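Local coordinates for protein processed glycerol phosphate lipoteichoic acid synthase 2 (Bacillus subtilis, PDB 2W8D) that is a member of the lipoteichoic acid synthase family, built on a sulfatase-type domain of the alkaline phosphatase clan that carries a magnesium ion, at residues K32-V37 with P188-F193; N123-T128 with S184-F189. All blocks are in the same frame, centred on the assembly; numbering follows the deposited sequence.

Contact 1: K32-V37 with P188-F193; sequences KNVIYV and PFYTKF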
loop_
_atom_site.group_PDB
_atom_site.type_symbol
_atom_site.label_atom_id
_atom_site.label_comp_id
_atom_site.label_asym_id
_atom_site.label_seq_id
_atom_site.Cartn_x
_atom_site.Cartn_y
_atom_site.Cartn_z
ATOM N N LYS A 32 7.359 -18.866 -0.926
ATOM C CA LYS A 32 6.039 -18.534 -1.443
ATOM C C LYS A 32 5.983 -17.396 -2.457
ATOM O O LYS A 32 6.826 -16.483 -2.472
ATOM C CB LYS A 32 5.040 -18.299 -0.294
ATOM C CG LYS A 32 4.275 -19.628 0.028
ATOM C CD LYS A 32 4.058 -19.853 1.471
ATOM C CE LYS A 32 4.008 -21.350 1.753
ATOM N NZ LYS A 32 3.739 -21.528 3.206
ATOM N N ASN A 33 4.980 -17.472 -3.320
ATOM C CA ASN A 33 4.657 -16.384 -4.182
ATOM C C ASN A 33 4.189 -15.179 -3.336
ATOM O O ASN A 33 3.806 -15.329 -2.161
ATOM C CB ASN A 33 3.549 -16.813 -5.121
ATOM C CG ASN A 33 3.914 -18.030 -5.923
ATOM O OD1 ASN A 33 4.892 -18.022 -6.654
ATOM N ND2 ASN A 33 3.126 -19.089 -5.798
ATOM N N VAL A 34 4.247 -13.992 -3.938
ATOM C CA VAL A 34 3.683 -12.815 -3.346
ATOM C C VAL A 34 2.689 -12.283 -4.372
ATOM O O VAL A 34 2.997 -12.213 -5.566
ATOM C CB VAL A 34 4.782 -11.722 -3.062
ATOM C CG1 VAL A 34 4.150 -10.395 -2.515
ATOM C CG2 VAL A 34 5.886 -12.261 -2.147
ATOM N N ILE A 35 1.500 -11.908 -3.892
ATOM C CA ILE A 35 0.479 -11.268 -4.709
ATOM C C ILE A 35 0.062 -9.977 -3.964
ATOM O O ILE A 35 -0.557 -10.032 -2.902
ATOM C CB ILE A 35 -0.749 -12.216 -4.901
ATOM C CG1 ILE A 35 -0.381 -13.485 -5.695
ATOM C CG2 ILE A 35 -1.912 -11.482 -5.559
ATOM C CD1 ILE A 35 -1.456 -14.595 -5.682
ATOM N N TYR A 36 0.420 -8.815 -4.496
ATOM C CA TYR A 36 -0.038 -7.584 -3.892
ATOM C C TYR A 36 -1.319 -7.191 -4.595
ATOM O O TYR A 36 -1.433 -7.362 -5.818
ATOM C CB TYR A 36 0.992 -6.449 -4.084
ATOM C CG TYR A 36 2.047 -6.312 -3.039
ATOM C CD1 TYR A 36 3.233 -7.031 -3.113
ATOM C CD2 TYR A 36 1.904 -5.386 -2.009
ATOM C CE1 TYR A 36 4.253 -6.863 -2.163
ATOM C CE2 TYR A 36 2.914 -5.206 -1.047
ATOM C CZ TYR A 36 4.082 -5.962 -1.139
ATOM O OH TYR A 36 5.065 -5.791 -0.196
ATOM N N VAL A 37 -2.255 -6.631 -3.841
ATOM C CA VAL A 37 -3.453 -5.990 -4.391
ATOM C C VAL A 37 -3.623 -4.590 -3.827
ATOM O O VAL A 37 -3.749 -4.419 -2.624
ATOM C CB VAL A 37 -4.754 -6.756 -4.077
ATOM C CG1 VAL A 37 -5.919 -6.069 -4.767
ATOM C CG2 VAL A 37 -4.617 -8.246 -4.501
ATOM N N PRO A 188 8.805 -19.266 -8.276
ATOM C CA PRO A 188 7.962 -18.323 -7.531
ATOM C C PRO A 188 7.785 -17.002 -8.247
ATOM O O PRO A 188 8.663 -16.577 -8.987
ATOM C CB PRO A 188 8.743 -18.101 -6.244
ATOM C CG PRO A 188 10.174 -18.342 -6.609
ATOM C CD PRO A 188 10.214 -19.215 -7.836
ATOM N N PHE A 189 6.652 -16.342 -8.018
ATOM C CA PHE A 189 6.410 -15.050 -8.646
ATOM C C PHE A 189 6.021 -13.985 -7.650
ATOM O O PHE A 189 5.430 -14.279 -6.611
ATOM C CB PHE A 189 5.369 -15.160 -9.763
ATOM C CG PHE A 189 4.022 -15.638 -9.298
ATOM C CD1 PHE A 189 3.227 -14.848 -8.477
ATOM C CD2 PHE A 189 3.544 -16.869 -9.683
ATOM C CE1 PHE A 189 1.967 -15.318 -8.036
ATOM C CE2 PHE A 189 2.303 -17.324 -9.264
ATOM C CZ PHE A 189 1.523 -16.559 -8.448
ATOM N N TYR A 190 6.335 -12.732 -7.985
ATOM C CA TYR A 190 5.981 -11.574 -7.184
ATOM C C TYR A 190 5.166 -10.637 -8.081
ATOM O O TYR A 190 5.676 -10.176 -9.104
ATOM C CB TYR A 190 7.275 -10.894 -6.742
ATOM C CG TYR A 190 7.131 -9.532 -6.062
ATOM C CD1 TYR A 190 6.870 -8.364 -6.796
ATOM C CD2 TYR A 190 7.342 -9.425 -4.693
ATOM C CE1 TYR A 190 6.785 -7.132 -6.143
ATOM C CE2 TYR A 190 7.278 -8.239 -4.050
ATOM C CZ TYR A 190 6.982 -7.105 -4.754
ATOM O OH TYR A 190 6.941 -5.968 -4.023
ATOM N N THR A 191 3.923 -10.359 -7.703
ATOM C CA THR A 191 2.946 -9.742 -8.606
ATOM C C THR A 191 2.140 -8.651 -7.940
ATOM O O THR A 191 1.916 -8.704 -6.724
ATOM C CB THR A 191 1.933 -10.763 -9.161
ATOM O OG1 THR A 191 1.364 -11.513 -8.083
ATOM C CG2 THR A 191 2.618 -11.699 -10.091
ATOM N N LYS A 192 1.723 -7.666 -8.744
ATOM C CA LYS A 192 0.958 -6.524 -8.271
ATOM C C LYS A 192 -0.310 -6.382 -9.080
ATOM O O LYS A 192 -0.241 -6.282 -10.313
ATOM C CB LYS A 192 1.756 -5.215 -8.403
ATOM C CG LYS A 192 2.976 -5.069 -7.475
ATOM C CD LYS A 192 4.165 -4.366 -8.213
ATOM C CE LYS A 192 3.750 -3.049 -8.820
ATOM N NZ LYS A 192 3.127 -2.169 -7.763
ATOM N N PHE A 193 -1.453 -6.354 -8.386
ATOM C CA PHE A 193 -2.730 -6.074 -9.021
ATOM C C PHE A 193 -3.256 -4.689 -8.639
ATOM O O PHE A 193 -3.573 -4.423 -7.465
ATOM C CB PHE A 193 -3.739 -7.156 -8.634
ATOM C CG PHE A 193 -3.473 -8.492 -9.281
ATOM C CD1 PHE A 193 -4.208 -8.897 -10.373
ATOM C CD2 PHE A 193 -2.480 -9.336 -8.793
ATOM C CE1 PHE A 193 -3.954 -10.135 -10.978
ATOM C CE2 PHE A 193 -2.239 -10.547 -9.361
ATOM C CZ PHE A 193 -2.975 -10.971 -10.465
HETATM O O HOH W 1 7.163 -5.444 -1.454
#
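Tyr36 meets Tyr190 where strands 33-37 and 189-193 run side by side in parallel. The two ring planes stand at 54°, neither stacked nor edge-to-face. Tyr36 CE1 lies 3.4 Å from Tyr190 OH. One water joins the two hydroxyls, at 2.5 Å from Tyr36 OH and 2.6 Å from Tyr190 OH. Val34 packs on the same face, its CB against Tyr190 CD2. Both polar atoms of the Tyr36 backbone bond to strand 189-193: N donates an almost straight bond to Thr191 O, and O accepts from Phe193 N.

The Phe189 ring packs on Asn33 at the start of the paired strands. Phe189 CG stands between the backbone N and the carbonyl carbon (chi1 61°), and the ring lies against the Asn33 amide with planes 10° apart. Asn33 CB sits over the ring face, a CH-pi contact of 3.9 Å to the Phe189 centroid. Asn33 OD1 lies over the same ring toward its rim, and accepts from Phe189 N at 2.8 Å through an in-plane lone pair. The amide's other end, ND2, is bonded to Gln187 OE1. Ile35 CG1 comes in at the ring edge, near Phe189 CE1.

Thr191 OG1 lies 3.1 Å from Val34 O, a hydrogen bond in the carbonyl plane and on a lone pair. Thr191 N donates to the same oxygen from above that plane. The Phe193 ring has Tyr36 O at its edge, near the ring plane. Ile35 CG2 meets its CD2 and CE2, and Phe129 stacks on it. Helices 171-183 and 219-244 cover this face. Lys192 NZ forms salt bridges with Glu88 and Glu92. Strand 251-257 is another parallel neighbour of strand 33-39. These strands belong to the central sheet of an alpha/beta sulfatase-type domain of the alkaline phosphatase clan.

Contact 2: N123-T128 with S184-F189; sequences NYTSAT and SLPQPF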
loop_
_atom_site.group_PDB
_atom_site.type_symbol
_atom_site.label_atom_id
_atom_site.label_comp_id
_atom_site.label_asym_id
_atom_site.label_seq_id
_atom_site.Cartn_x
_atom_site.Cartn_y
_atom_site.Cartn_z
ATOM N N ASN A 123 15.150 -16.173 -7.474
ATOM C CA ASN A 123 14.448 -16.670 -8.695
ATOM C C ASN A 123 12.977 -16.256 -8.880
ATOM O O ASN A 123 12.201 -16.968 -9.540
ATOM C CB ASN A 123 14.569 -18.197 -8.820
ATOM C CG ASN A 123 15.994 -18.648 -8.815
ATOM O OD1 ASN A 123 16.810 -18.168 -9.610
ATOM N ND2 ASN A 123 16.324 -19.550 -7.901
ATOM N N TYR A 124 12.595 -15.109 -8.321
ATOM C CA TYR A 124 11.225 -14.607 -8.491
ATOM C C TYR A 124 11.047 -13.938 -9.849
ATOM O O TYR A 124 11.846 -13.088 -10.258
ATOM C CB TYR A 124 10.801 -13.646 -7.344
ATOM C CG TYR A 124 10.430 -14.357 -6.024
ATOM C CD1 TYR A 124 9.118 -14.354 -5.539
ATOM C CD2 TYR A 124 11.401 -15.012 -5.263
ATOM C CE1 TYR A 124 8.808 -15.001 -4.338
ATOM C CE2 TYR A 124 11.092 -15.660 -4.073
ATOM C CZ TYR A 124 9.802 -15.668 -3.622
ATOM O OH TYR A 124 9.525 -16.298 -2.426
ATOM N N THR A 125 9.995 -14.316 -10.555
ATOM C CA THR A 125 9.594 -13.551 -11.707
ATOM C C THR A 125 8.615 -12.489 -11.190
ATOM O O THR A 125 7.787 -12.782 -10.344
ATOM C CB THR A 125 8.971 -14.458 -12.779
ATOM O OG1 THR A 125 9.941 -15.441 -13.218
ATOM C CG2 THR A 125 8.558 -13.629 -13.970
ATOM N N SER A 126 8.734 -11.251 -11.639
ATOM C CA SER A 126 7.827 -10.204 -11.189
ATOM C C SER A 126 6.977 -9.664 -12.340
ATOM O O SER A 126 7.467 -9.541 -13.479
ATOM C CB SER A 126 8.570 -9.075 -10.434
ATOM O OG SER A 126 9.714 -8.589 -11.141
ATOM N N ALA A 127 5.704 -9.381 -12.044
ATOM C CA ALA A 127 4.763 -8.810 -13.026
ATOM C C ALA A 127 3.733 -7.880 -12.369
ATOM O O ALA A 127 3.263 -8.160 -11.269
ATOM C CB ALA A 127 4.036 -9.932 -13.785
ATOM N N THR A 128 3.362 -6.789 -13.053
ATOM C CA THR A 128 2.234 -5.975 -12.620
ATOM C C THR A 128 1.041 -6.241 -13.518
ATOM O O THR A 128 1.226 -6.444 -14.718
ATOM C CB THR A 128 2.582 -4.491 -12.703
ATOM O OG1 THR A 128 3.681 -4.224 -11.821
ATOM C CG2 THR A 128 1.373 -3.625 -12.342
ATOM N N SER A 184 0.379 -18.513 -15.952
ATOM C CA SER A 184 1.451 -18.774 -16.912
ATOM C C SER A 184 2.828 -18.352 -16.340
ATOM O O SER A 184 3.865 -18.601 -16.942
ATOM C CB SER A 184 1.150 -18.109 -18.270
ATOM O OG SER A 184 1.658 -16.774 -18.321
ATOM N N LEU A 185 2.834 -17.746 -15.162
ATOM C CA LEU A 185 4.076 -17.212 -14.604
ATOM C C LEU A 185 4.943 -18.306 -13.990
ATOM O O LEU A 185 4.484 -19.073 -13.144
ATOM C CB LEU A 185 3.786 -16.126 -13.564
ATOM C CG LEU A 185 3.816 -14.642 -13.954
ATOM C CD1 LEU A 185 3.171 -14.346 -15.297
ATOM C CD2 LEU A 185 3.185 -13.768 -12.849
ATOM N N PRO A 186 6.224 -18.367 -14.393
ATOM C CA PRO A 186 7.087 -19.358 -13.739
ATOM C C PRO A 186 7.186 -19.004 -12.243
ATOM O O PRO A 186 7.244 -17.831 -11.878
ATOM C CB PRO A 186 8.418 -19.201 -14.467
ATOM C CG PRO A 186 8.389 -17.825 -15.003
ATOM C CD PRO A 186 6.975 -17.428 -15.239
ATOM N N GLN A 187 7.153 -20.023 -11.399
ATOM C CA GLN A 187 7.092 -19.867 -9.952
ATOM C C GLN A 187 8.484 -20.027 -9.340
ATOM O O GLN A 187 9.271 -20.826 -9.832
ATOM C CB GLN A 187 6.113 -20.906 -9.383
ATOM C CG GLN A 187 4.650 -20.436 -9.466
ATOM C CD GLN A 187 3.690 -21.359 -8.770
ATOM O OE1 GLN A 187 3.854 -21.680 -7.590
ATOM N NE2 GLN A 187 2.664 -21.786 -9.493
ATOM N N PRO A 188 8.805 -19.266 -8.276
ATOM C CA PRO A 188 7.962 -18.323 -7.531
ATOM C C PRO A 188 7.785 -17.002 -8.247
ATOM O O PRO A 188 8.663 -16.577 -8.987
ATOM C CB PRO A 188 8.743 -18.101 -6.244
ATOM C CG PRO A 188 10.174 -18.342 -6.609
ATOM C CD PRO A 188 10.214 -19.215 -7.836
ATOM N N PHE A 189 6.652 -16.342 -8.018
ATOM C CA PHE A 189 6.410 -15.050 -8.646
ATOM C C PHE A 189 6.021 -13.985 -7.650
ATOM O O PHE A 189 5.430 -14.279 -6.611
ATOM C CB PHE A 189 5.369 -15.160 -9.763
ATOM C CG PHE A 189 4.022 -15.638 -9.298
ATOM C CD1 PHE A 189 3.227 -14.848 -8.477
ATOM C CD2 PHE A 189 3.544 -16.869 -9.683
ATOM C CE1 PHE A 189 1.967 -15.318 -8.036
ATOM C CE2 PHE A 189 2.303 -17.324 -9.264
ATOM C CZ PHE A 189 1.523 -16.559 -8.448
#
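Asn123 meets Pro188 through its backbone: Asn123 O lies 3.4 Å from Pro188 CD. Tyr124 follows with a broader contact. Pro188 CB sits over the centre of the Tyr124 ring, 3.7 Å from the centroid, as a CH-pi contact. Pro188 CG reaches the CD2-CE2 side of the same face. The two side chains cross at about a right angle. The peptide bond before Pro188 is cis. The hydroxyl at the far end of the Tyr124 ring bonds to Lys32 O. Tyr124 CA also makes a CA-H...O contact with Pro188 O.

Thr125 begins the strand. Thr125 N donates to Pro188 O at 3.1 Å, with the donor in the carbonyl plane. Thr125 and Phe189 form a parallel bridge, which opens the pairing of strands 125-130 and 189-194 in the central sheet of the sulfatase-type domain. Thr125 O lies 3.2 Å from Phe189 CA, a CA-H...O contact. Thr125 OG1 touches Pro186 CG at 3.4 Å. Ala127 then points its CB toward Leu185, with Ala127 CB 4.0 Å from Leu185 CD2, and Phe152 of strand 150-152 packs on both side chains.

Contacts 1 and 2 share Pro188 and Phe189, and their centres are 8 Å apart. Strand 189-194 lies between strands 33-39 and 125-130, so the two contacts join its two neighbours in one sheet. Tyr190 N lies 2.8 Å from Thr125 O, a probable hydrogen bond that carries the pairing on past contact 2. A second tie skips the middle strand: Tyr124 OH lies 2.7 Å from Lys32 O, also a probable hydrogen bond. In contact 1 the side chain of Val37 is about 12 Å from the magnesium ion, whose site is formed by Glu40, phosphorylated Thr84, Asp258 and His259. The centre of contact 2 is about 20 Å from the centre of the chain, against about 13 Å for contact 1.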